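Local coordinates for RagB/SusD domain protein (Flavobacterium johnsoniae, PDB 5J90) that binds chitin as a SusD-like protein of a polysaccharide utilization locus and probably serves as an outer-membrane lipoprotein in the uptake of chitin-derived sugars, at residues A[196-199]-A[200-203]; A[362-365]-A[366-370]; A[182-185]-A[186-189]; A[51-54]-A[55-59]. All coordinates share one frame; numbering follows the deposited sequence. Where two conformers were deposited one is given.

Contact 1. Residues A[196-199]-A[200-203]; sequences YESW and VRFA
E197 and R201 form an i to i+4 salt bridge on the first turns of helix 196-213, part of the largely helical SusD-like fold. NH2 of R201 donates to OE2 of E197 at 2.8 Å with an N-H...O angle of 166°. The oxygen lies in the guanidinium plane and receives the proton on its anti lone pair, while the carboxylate and guanidinium planes stand 65° apart. The two side chains run alongside each other: E197 is extended from a CG anti to the backbone N, whereas R201 bends at chi3 (-66°) to bring its NH2 alongside. A water reinforces the pair, accepting from NH1 of R201 and donating weakly to OE2 of E197. NE of R201 is used by the carbonyl of F234, a second anchor that would restrict rotation of the guanidinium. On the buried flank, W199 CE3 packs 4.3 Å from CD2 of F202, near the plane of the phenyl ring. The indole NE1 is held by D188, and F202 stacks on F244; helix 113-134 borders this flank, and V200 faces helix 154-177. Two further waters link OG of S198 to the guanidinium; the nearer to NH1 of R201 accepts from it at 2.9 Å.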
loop_
_atom_site.group_PDB
_atom_site.type_symbol
_atom_site.label_atom_id
_atom_site.label_comp_id
_atom_site.label_asym_id
_atom_site.label_seq_id
_atom_site.Cartn_x
_atom_site.Cartn_y
_atom_site.Cartn_z
ATOM N N TYR A 196 -31.919 4.357 -22.306
ATOM C CA TYR A 196 -30.486 4.624 -22.374
ATOM C C TYR A 196 -30.046 5.677 -21.360
ATOM O O TYR A 196 -28.968 5.562 -20.771
ATOM C CB TYR A 196 -30.077 5.072 -23.776
ATOM C CG TYR A 196 -30.227 4.025 -24.867
ATOM C CD1 TYR A 196 -30.283 2.667 -24.576
ATOM C CD2 TYR A 196 -30.309 4.411 -26.200
ATOM C CE1 TYR A 196 -30.419 1.714 -25.598
ATOM C CE2 TYR A 196 -30.448 3.481 -27.215
ATOM C CZ TYR A 196 -30.503 2.139 -26.915
ATOM O OH TYR A 196 -30.641 1.230 -27.949
ATOM N N GLU A 197 -30.855 6.713 -21.172
ATOM C CA GLU A 197 -30.503 7.786 -20.248
ATOM C C GLU A 197 -30.304 7.260 -18.821
ATOM O O GLU A 197 -29.384 7.702 -18.124
ATOM C CB GLU A 197 -31.576 8.880 -20.289
ATOM C CG GLU A 197 -31.290 10.063 -19.380
ATOM C CD GLU A 197 -32.392 11.103 -19.406
ATOM O OE1 GLU A 197 -33.174 11.123 -20.385
ATOM O OE2 GLU A 197 -32.484 11.887 -18.441
ATOM N N SER A 198 -31.137 6.306 -18.397
ATOM C CA SER A 198 -31.001 5.731 -17.063
ATOM C C SER A 198 -29.750 4.859 -16.957
ATOM O O SER A 198 -29.096 4.823 -15.912
ATOM C CB SER A 198 -32.239 4.921 -16.704
ATOM O OG SER A 198 -33.366 5.782 -16.649
ATOM N N TRP A 199 -29.415 4.166 -18.040
ATOM C CA TRP A 199 -28.181 3.401 -18.089
ATOM C C TRP A 199 -26.953 4.319 -18.012
ATOM O O TRP A 199 -25.966 3.987 -17.350
ATOM C CB TRP A 199 -28.164 2.508 -19.332
ATOM C CG TRP A 199 -28.882 1.207 -19.095
ATOM C CD1 TRP A 199 -30.200 0.927 -19.346
ATOM C CD2 TRP A 199 -28.317 0.018 -18.535
ATOM N NE1 TRP A 199 -30.480 -0.370 -18.986
ATOM C CE2 TRP A 199 -29.344 -0.949 -18.480
ATOM C CE3 TRP A 199 -27.039 -0.327 -18.077
ATOM C CZ2 TRP A 199 -29.131 -2.236 -17.989
ATOM C CZ3 TRP A 199 -26.831 -1.606 -17.589
ATOM C CH2 TRP A 199 -27.872 -2.543 -17.550
ATOM N N VAL A 200 -27.007 5.475 -18.662
ATOM C CA VAL A 200 -25.889 6.413 -18.596
ATOM C C VAL A 200 -25.765 6.985 -17.187
ATOM O O VAL A 200 -24.657 7.085 -16.647
ATOM C CB VAL A 200 -26.019 7.550 -19.637
ATOM C CG1 VAL A 200 -24.955 8.624 -19.396
ATOM C CG2 VAL A 200 -25.912 6.988 -21.050
ATOM N N ARG A 201 -26.893 7.312 -16.565
ATOM C CA ARG A 201 -26.886 7.850 -15.214
ATOM C C ARG A 201 -26.311 6.816 -14.238
ATOM O O ARG A 201 -25.574 7.168 -13.303
ATOM C CB ARG A 201 -28.306 8.301 -14.824
ATOM C CG ARG A 201 -28.396 9.053 -13.513
ATOM C CD ARG A 201 -29.758 9.746 -13.361
ATOM N NE ARG A 201 -29.948 10.818 -14.335
ATOM C CZ ARG A 201 -30.847 10.807 -15.317
ATOM N NH1 ARG A 201 -31.656 9.764 -15.487
ATOM N NH2 ARG A 201 -30.945 11.850 -16.131
ATOM N N PHE A 202 -26.625 5.541 -14.463
ATOM C CA PHE A 202 -26.030 4.470 -13.666
ATOM C C PHE A 202 -24.520 4.428 -13.908
ATOM O O PHE A 202 -23.740 4.408 -12.951
ATOM C CB PHE A 202 -26.682 3.111 -13.968
ATOM C CG PHE A 202 -25.927 1.933 -13.395
ATOM C CD1 PHE A 202 -25.545 1.910 -12.058
ATOM C CD2 PHE A 202 -25.595 0.851 -14.196
ATOM C CE1 PHE A 202 -24.839 0.830 -11.530
ATOM C CE2 PHE A 202 -24.894 -0.232 -13.669
ATOM C CZ PHE A 202 -24.524 -0.239 -12.348
ATOM N N ALA A 203 -24.100 4.439 -15.170
ATOM C CA ALA A 203 -22.674 4.418 -15.482
ATOM C C ALA A 203 -21.934 5.574 -14.807
ATOM O O ALA A 203 -20.835 5.380 -14.282
ATOM C CB ALA A 203 -22.443 4.447 -16.995
HETATM O O HOH W 1 -34.393 10.424 -16.538
HETATM O O HOH W 2 -32.214 7.180 -14.262
HETATM O O HOH W 3 -33.851 8.494 -17.331
#

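Contact 2. Residues A[362-365]-A[366-370]; sequences KASF and DQRGV
A Schellman motif closes helix 353-368, with F365 and V370 meeting across it. G369 takes a positive phi of 73°, an angle that suits glycine, and the chain turns back on the last helical turn: V370 N donates to F365 O at 3.1 Å with an N-H...O angle of 164°, and G369 N donates to D366 O. The turn brings CG2 of V370 to 3.6 Å from CD2 of F365, the two side chains crossing at about a right angle. One turn earlier, K362 and D366 form a salt bridge at an exposed position. The lysine chain is extended until it bends at chi4 (48°), which sets NZ 2.9 Å from OD2 of D366, on the syn lone pair of that oxygen. On another flank a water accepts from OG of S364 at 2.7 Å, donates to OE1 of Q367 and weakly accepts from NE of R368. These polar groups have further partners: S364 bonds to R282, Q367 NE2 to N331, and R368 NH2 to the carbonyls of A427 and F429. The helix end is thereby tied to the end of helix 413-428, while the F365 ring meets Y376 of helix 373-378 and touches P281.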
loop_
_atom_site.group_PDB
_atom_site.type_symbol
_atom_site.label_atom_id
_atom_site.label_comp_id
_atom_site.label_asym_id
_atom_site.label_seq_id
_atom_site.Cartn_x
_atom_site.Cartn_y
_atom_site.Cartn_z
ATOM N N LYS A 362 -32.655 10.846 3.702
ATOM C CA LYS A 362 -34.042 10.956 3.245
ATOM C C LYS A 362 -34.341 10.008 2.085
ATOM O O LYS A 362 -35.375 9.342 2.069
ATOM C CB LYS A 362 -34.367 12.393 2.843
ATOM C CG LYS A 362 -35.746 12.558 2.210
ATOM C CD LYS A 362 -35.961 13.981 1.701
ATOM C CE LYS A 362 -37.065 14.029 0.650
ATOM N NZ LYS A 362 -38.276 13.282 1.091
ATOM N N ALA A 363 -33.435 9.935 1.117
ATOM C CA ALA A 363 -33.618 9.030 -0.014
ATOM C C ALA A 363 -33.781 7.585 0.457
ATOM O O ALA A 363 -34.660 6.859 -0.033
ATOM C CB ALA A 363 -32.446 9.139 -0.987
ATOM N N SER A 364 -32.943 7.164 1.397
ATOM C CA SER A 364 -33.019 5.808 1.923
ATOM C C SER A 364 -34.320 5.558 2.701
ATOM O O SER A 364 -34.953 4.515 2.525
ATOM C CB SER A 364 -31.793 5.500 2.791
ATOM O OG SER A 364 -31.869 4.186 3.312
ATOM N N PHE A 365 -34.703 6.498 3.565
ATOM C CA PHE A 365 -35.970 6.379 4.295
ATOM C C PHE A 365 -37.128 6.244 3.310
ATOM O O PHE A 365 -38.002 5.381 3.489
ATOM C CB PHE A 365 -36.199 7.586 5.211
ATOM C CG PHE A 365 -35.677 7.412 6.618
ATOM C CD1 PHE A 365 -34.338 7.114 6.863
ATOM C CD2 PHE A 365 -36.521 7.592 7.706
ATOM C CE1 PHE A 365 -33.866 6.976 8.161
ATOM C CE2 PHE A 365 -36.055 7.454 9.002
ATOM C CZ PHE A 365 -34.722 7.150 9.233
ATOM N N ASP A 366 -37.146 7.080 2.274
ATOM C CA ASP A 366 -38.195 7.005 1.263
ATOM C C ASP A 366 -38.169 5.661 0.543
ATOM O O ASP A 366 -39.220 5.057 0.292
ATOM C CB ASP A 366 -38.059 8.143 0.252
ATOM C CG ASP A 366 -38.387 9.501 0.845
ATOM O OD1 ASP A 366 -38.996 9.562 1.936
ATOM O OD2 ASP A 366 -38.039 10.511 0.201
ATOM N N GLN A 367 -36.967 5.185 0.219
ATOM C CA GLN A 367 -36.823 3.926 -0.491
ATOM C C GLN A 367 -37.408 2.768 0.314
ATOM O O GLN A 367 -38.013 1.845 -0.257
ATOM C CB GLN A 367 -35.352 3.657 -0.810
ATOM C CG GLN A 367 -35.170 2.495 -1.752
ATOM C CD GLN A 367 -33.739 2.299 -2.193
ATOM O OE1 GLN A 367 -32.792 2.552 -1.439
ATOM N NE2 GLN A 367 -33.572 1.831 -3.418
ATOM N N ARG A 368 -37.244 2.825 1.632
ATOM C CA ARG A 368 -37.706 1.750 2.506
ATOM C C ARG A 368 -39.136 1.967 3.011
ATOM O O ARG A 368 -39.673 1.125 3.722
ATOM C CB ARG A 368 -36.749 1.574 3.691
ATOM C CG ARG A 368 -35.280 1.460 3.300
ATOM C CD ARG A 368 -35.018 0.318 2.336
ATOM N NE ARG A 368 -33.579 0.149 2.146
ATOM C CZ ARG A 368 -33.013 -0.927 1.623
ATOM N NH1 ARG A 368 -33.755 -1.954 1.226
ATOM N NH2 ARG A 368 -31.695 -0.979 1.507
ATOM N N GLY A 369 -39.737 3.097 2.654
ATOM C CA GLY A 369 -41.128 3.361 3.009
ATOM C C GLY A 369 -41.358 3.695 4.470
ATOM O O GLY A 369 -42.438 3.422 5.009
ATOM N N VAL A 370 -40.362 4.283 5.125
ATOM C CA VAL A 370 -40.496 4.648 6.530
ATOM C C VAL A 370 -40.523 6.158 6.718
ATOM O O VAL A 370 -39.921 6.911 5.947
ATOM C CB VAL A 370 -39.395 4.022 7.417
ATOM C CG1 VAL A 370 -39.550 2.506 7.465
ATOM C CG2 VAL A 370 -38.015 4.416 6.922
HETATM O O HOH W 4 -31.669 2.376 1.302
#

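Contact 3. Residues A[182-185]-A[186-189]; sequences STFE and STDM
F184 has CG anti to its own nitrogen (chi1 -165°), and D188 places its carboxyl carbon in the same sense (chi1 -159°), which brings the phenyl ring and the carboxylate together although neither residue belongs to a regular helix. CE2 of F184 lies 3.7 Å from CG of D188, with the ring and carboxylate planes 39° apart. The backbone N of D188 sits over the centre of the ring, 4.1 Å above its plane. CE1 of F184 meets CG2 of T187 at 3.7 Å, the two side chains crossing at about a right angle. F184 O gathers two amides: it accepts D188 N at 2.9 Å, almost in line with the C=O bond, and T187 N at 3.0 Å, from above the carbonyl plane. This is a helix-like turn within the loop that joins helix 154-177 to helix 196-213, and it follows an ST turn in which OG of S182 accepts from F184 N. Replacing F184 by alanine is likely to open a gap beneath the D188 amide and to deprive the T187 methyl and the D188 carboxylate of the surface they rest on. Outward from the turn, the ring meets F33 edge-to-face and touches F115 and L118 of helix 113-134. The carboxylate is also bonded at both oxygens: OD1 to T190, OD2 to the amide of G194. A water bridges the T183 carbonyl and the hydroxyls of S186 and T187, lying 2.7 Å from OG1 of T187.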
loop_
_atom_site.group_PDB
_atom_site.type_symbol
_atom_site.label_atom_id
_atom_site.label_comp_id
_atom_site.label_asym_id
_atom_site.label_seq_id
_atom_site.Cartn_x
_atom_site.Cartn_y
_atom_site.Cartn_z
ATOM N N SER A 182 -34.831 3.273 -28.179
ATOM C CA SER A 182 -34.130 2.131 -27.598
ATOM C C SER A 182 -34.517 0.812 -28.255
ATOM O O SER A 182 -35.675 0.599 -28.616
ATOM C CB SER A 182 -34.399 2.026 -26.099
ATOM O OG SER A 182 -33.800 0.845 -25.575
ATOM N N THR A 183 -33.538 -0.073 -28.396
ATOM C CA THR A 183 -33.794 -1.429 -28.855
ATOM C C THR A 183 -33.449 -2.434 -27.756
ATOM O O THR A 183 -33.156 -3.597 -28.041
ATOM C CB THR A 183 -32.997 -1.753 -30.135
ATOM O OG1 THR A 183 -31.619 -1.401 -29.960
ATOM C CG2 THR A 183 -33.558 -0.968 -31.316
ATOM N N PHE A 184 -33.516 -1.989 -26.502
ATOM C CA PHE A 184 -33.053 -2.801 -25.371
ATOM C C PHE A 184 -34.141 -3.196 -24.366
ATOM O O PHE A 184 -33.893 -4.004 -23.478
ATOM C CB PHE A 184 -31.906 -2.070 -24.649
ATOM C CG PHE A 184 -31.106 -2.936 -23.696
ATOM C CD1 PHE A 184 -30.419 -4.052 -24.148
ATOM C CD2 PHE A 184 -31.021 -2.604 -22.350
ATOM C CE1 PHE A 184 -29.664 -4.833 -23.267
ATOM C CE2 PHE A 184 -30.267 -3.376 -21.471
ATOM C CZ PHE A 184 -29.601 -4.495 -21.928
ATOM N N GLU A 185 -35.349 -2.652 -24.495
ATOM C CA GLU A 185 -36.353 -2.902 -23.458
ATOM C C GLU A 185 -36.645 -4.390 -23.213
ATOM O O GLU A 185 -36.699 -4.831 -22.067
ATOM C CB GLU A 185 -37.666 -2.140 -23.708
ATOM C CG GLU A 185 -38.676 -2.392 -22.598
ATOM C CD GLU A 185 -39.904 -1.504 -22.658
ATOM O OE1 GLU A 185 -40.043 -0.714 -23.614
ATOM O OE2 GLU A 185 -40.731 -1.607 -21.728
ATOM N N SER A 186 -36.814 -5.158 -24.284
ATOM C CA SER A 186 -37.155 -6.574 -24.138
ATOM C C SER A 186 -36.023 -7.408 -23.534
ATOM O O SER A 186 -36.252 -8.506 -23.028
ATOM C CB SER A 186 -37.606 -7.175 -25.475
ATOM O OG SER A 186 -36.570 -7.153 -26.437
ATOM N N THR A 187 -34.806 -6.874 -23.577
ATOM C CA THR A 187 -33.637 -7.578 -23.051
ATOM C C THR A 187 -33.283 -7.120 -21.630
ATOM O O THR A 187 -32.716 -7.883 -20.844
ATOM C CB THR A 187 -32.425 -7.375 -23.971
ATOM O OG1 THR A 187 -32.746 -7.811 -25.301
ATOM C CG2 THR A 187 -31.222 -8.154 -23.474
ATOM N N ASP A 188 -33.618 -5.873 -21.315
ATOM C CA ASP A 188 -33.282 -5.277 -20.024
ATOM C C ASP A 188 -33.992 -6.022 -18.886
ATOM O O ASP A 188 -35.154 -6.414 -19.018
ATOM C CB ASP A 188 -33.689 -3.804 -20.044
ATOM C CG ASP A 188 -32.961 -2.964 -19.006
ATOM O OD1 ASP A 188 -32.315 -3.538 -18.103
ATOM O OD2 ASP A 188 -33.065 -1.718 -19.101
ATOM N N MET A 189 -33.281 -6.239 -17.783
ATOM C CA MET A 189 -33.839 -6.914 -16.620
ATOM C C MET A 189 -33.634 -6.077 -15.361
ATOM O O MET A 189 -33.379 -6.609 -14.286
ATOM C CB MET A 189 -33.192 -8.291 -16.458
ATOM C CG MET A 189 -33.311 -9.158 -17.701
ATOM S SD MET A 189 -32.514 -10.753 -17.502
ATOM C CE MET A 189 -33.418 -11.400 -16.094
HETATM O O HOH W 5 -34.177 -5.838 -26.480
HETATM O O HOH W 6 -37.592 -4.361 -19.392
#

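Contact 4. Residues A[51-54]-A[55-59]; sequences LQQG and LNSDI
The backbone leaves helix 46-54 at L55, after a wider pi-type turn at 51-54, and turns into helix 57-60, with Q53 O accepting two amides from opposite faces of its carbonyl plane: D58 N, five residues on, and N56 N, each 3.2 Å from Q53 O. The side chain of N56 folds back over the end of the first helix because its CG stands between the backbone N and the carbonyl carbon (chi1 53°). ND2 then donates to Q52 O at 3.0 Å; the bond is straight at the hydrogen (166°) and in the amide plane of N56, but arrives above the plane of the Q52 carbonyl. A water links the same ND2 to L51 O. OD1 of N56 accepts from S57 N at 2.7 Å. This is a tight junction between two consecutive helices inside the SusD-like fold: N56 occupies the N-cap position of the second helix without making a capping bond. A leucine here would probably leave the Q52 carbonyl and the S57 amide without these buried partners and take from the bridging water one of its two anchors. Across the turn, the extended Q53 sends NE2 to OD1 of D58 at 2.9 Å, on the syn side but 33° out of the carboxylate plane. NE2 of Q53 also bonds to E431, and OD1 of D58 to the G432 amide, while OD2 of D58 takes the Y49 hydroxyl. Beside them, L51 CD2 packs 4.1 Å from L55 CD1, both leucines resting on W85 of helix 83-108.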
loop_
_atom_site.group_PDB
_atom_site.type_symbol
_atom_site.label_atom_id
_atom_site.label_comp_id
_atom_site.label_asym_id
_atom_site.label_seq_id
_atom_site.Cartn_x
_atom_site.Cartn_y
_atom_site.Cartn_z
ATOM N N LEU A 51 -22.028 -19.164 -1.240
ATOM C CA LEU A 51 -20.567 -19.255 -1.356
ATOM C C LEU A 51 -19.949 -18.050 -2.082
ATOM O O LEU A 51 -18.840 -17.620 -1.763
ATOM C CB LEU A 51 -20.163 -20.562 -2.052
ATOM C CG LEU A 51 -20.597 -21.824 -1.306
ATOM C CD1 LEU A 51 -20.317 -23.043 -2.172
ATOM C CD2 LEU A 51 -19.869 -21.931 0.017
ATOM N N GLN A 52 -20.672 -17.502 -3.051
ATOM C CA GLN A 52 -20.177 -16.368 -3.820
ATOM C C GLN A 52 -20.068 -15.111 -2.975
ATOM O O GLN A 52 -19.108 -14.350 -3.125
ATOM C CB GLN A 52 -21.100 -16.087 -5.002
ATOM C CG GLN A 52 -20.537 -15.015 -5.923
ATOM C CD GLN A 52 -21.607 -14.185 -6.606
ATOM O OE1 GLN A 52 -22.775 -14.194 -6.201
ATOM N NE2 GLN A 52 -21.214 -13.460 -7.646
ATOM N N GLN A 53 -21.048 -14.877 -2.102
ATOM C CA GLN A 53 -21.050 -13.658 -1.306
ATOM C C GLN A 53 -21.529 -13.864 0.133
ATOM O O GLN A 53 -21.081 -13.175 1.048
ATOM C CB GLN A 53 -21.873 -12.567 -2.006
ATOM C CG GLN A 53 -21.807 -11.236 -1.277
ATOM C CD GLN A 53 -22.405 -10.057 -2.047
ATOM O OE1 GLN A 53 -22.329 -9.957 -3.280
ATOM N NE2 GLN A 53 -23.001 -9.147 -1.303
ATOM N N GLY A 54 -22.436 -14.818 0.344
ATOM C CA GLY A 54 -23.073 -14.975 1.642
ATOM C C GLY A 54 -22.148 -15.289 2.801
ATOM O O GLY A 54 -22.412 -14.905 3.946
ATOM N N LEU A 55 -21.060 -15.994 2.504
ATOM C CA LEU A 55 -20.116 -16.426 3.533
ATOM C C LEU A 55 -18.776 -15.687 3.433
ATOM O O LEU A 55 -17.770 -16.101 4.024
ATOM C CB LEU A 55 -19.915 -17.948 3.469
ATOM C CG LEU A 55 -21.141 -18.750 3.918
ATOM C CD1 LEU A 55 -20.993 -20.226 3.586
ATOM C CD2 LEU A 55 -21.342 -18.568 5.410
ATOM N N ASN A 56 -18.779 -14.569 2.712
ATOM C CA ASN A 56 -17.615 -13.682 2.712
ATOM C C ASN A 56 -18.033 -12.246 3.036
ATOM O O ASN A 56 -18.267 -11.931 4.196
ATOM C CB ASN A 56 -16.701 -13.855 1.467
ATOM C CG ASN A 56 -17.443 -13.739 0.138
ATOM O OD1 ASN A 56 -17.709 -12.642 -0.341
ATOM N ND2 ASN A 56 -17.716 -14.880 -0.497
ATOM N N SER A 57 -18.180 -11.394 2.030
ATOM C CA SER A 57 -18.440 -9.990 2.307
ATOM C C SER A 57 -19.765 -9.684 3.027
ATOM O O SER A 57 -19.852 -8.689 3.751
ATOM C CB SER A 57 -18.297 -9.156 1.042
ATOM O OG SER A 57 -19.182 -9.582 0.029
ATOM N N ASP A 58 -20.790 -10.530 2.868
ATOM C CA ASP A 58 -22.036 -10.291 3.616
ATOM C C ASP A 58 -21.797 -10.334 5.120
ATOM O O ASP A 58 -22.534 -9.720 5.892
ATOM C CB ASP A 58 -23.116 -11.319 3.263
ATOM C CG ASP A 58 -23.833 -11.007 1.959
ATOM O OD1 ASP A 58 -23.642 -9.902 1.394
ATOM O OD2 ASP A 58 -24.595 -11.887 1.490
ATOM N N ILE A 59 -20.759 -11.060 5.529
ATOM C CA ILE A 59 -20.411 -11.198 6.937
ATOM C C ILE A 59 -19.285 -10.233 7.338
ATOM O O ILE A 59 -19.388 -9.546 8.349
ATOM C CB ILE A 59 -20.057 -12.662 7.265
ATOM C CG1 ILE A 59 -21.293 -13.549 7.031
ATOM C CG2 ILE A 59 -19.539 -12.778 8.690
ATOM C CD1 ILE A 59 -21.067 -15.021 7.318
HETATM O O HOH W 7 -17.258 -17.621 0.416
#

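How the contacts relate
Contacts 1 and 3 are the pair that touch. Their centres are 13 Å apart, and W199 NE1 reaches OD2 of D188 at 2.9 Å, a probable hydrogen bond; Y196 OH lies 3.2 Å from T183 N, also a probable bond, and W199 CZ2 packs 3.8 Å from F184 CE2. The start of helix 196-213 is thus fastened to the loop that precedes it. Contact 2 lies about 22 Å from contact 1, and contact 4 about 26 Å from contact 2, centre to centre, with nearest atoms about 12 Å apart in both cases. Contact 4 is the innermost, its centre about 11 Å from that of the chain. No ligand lies among the residues described, and no link to chitin binding is claimed.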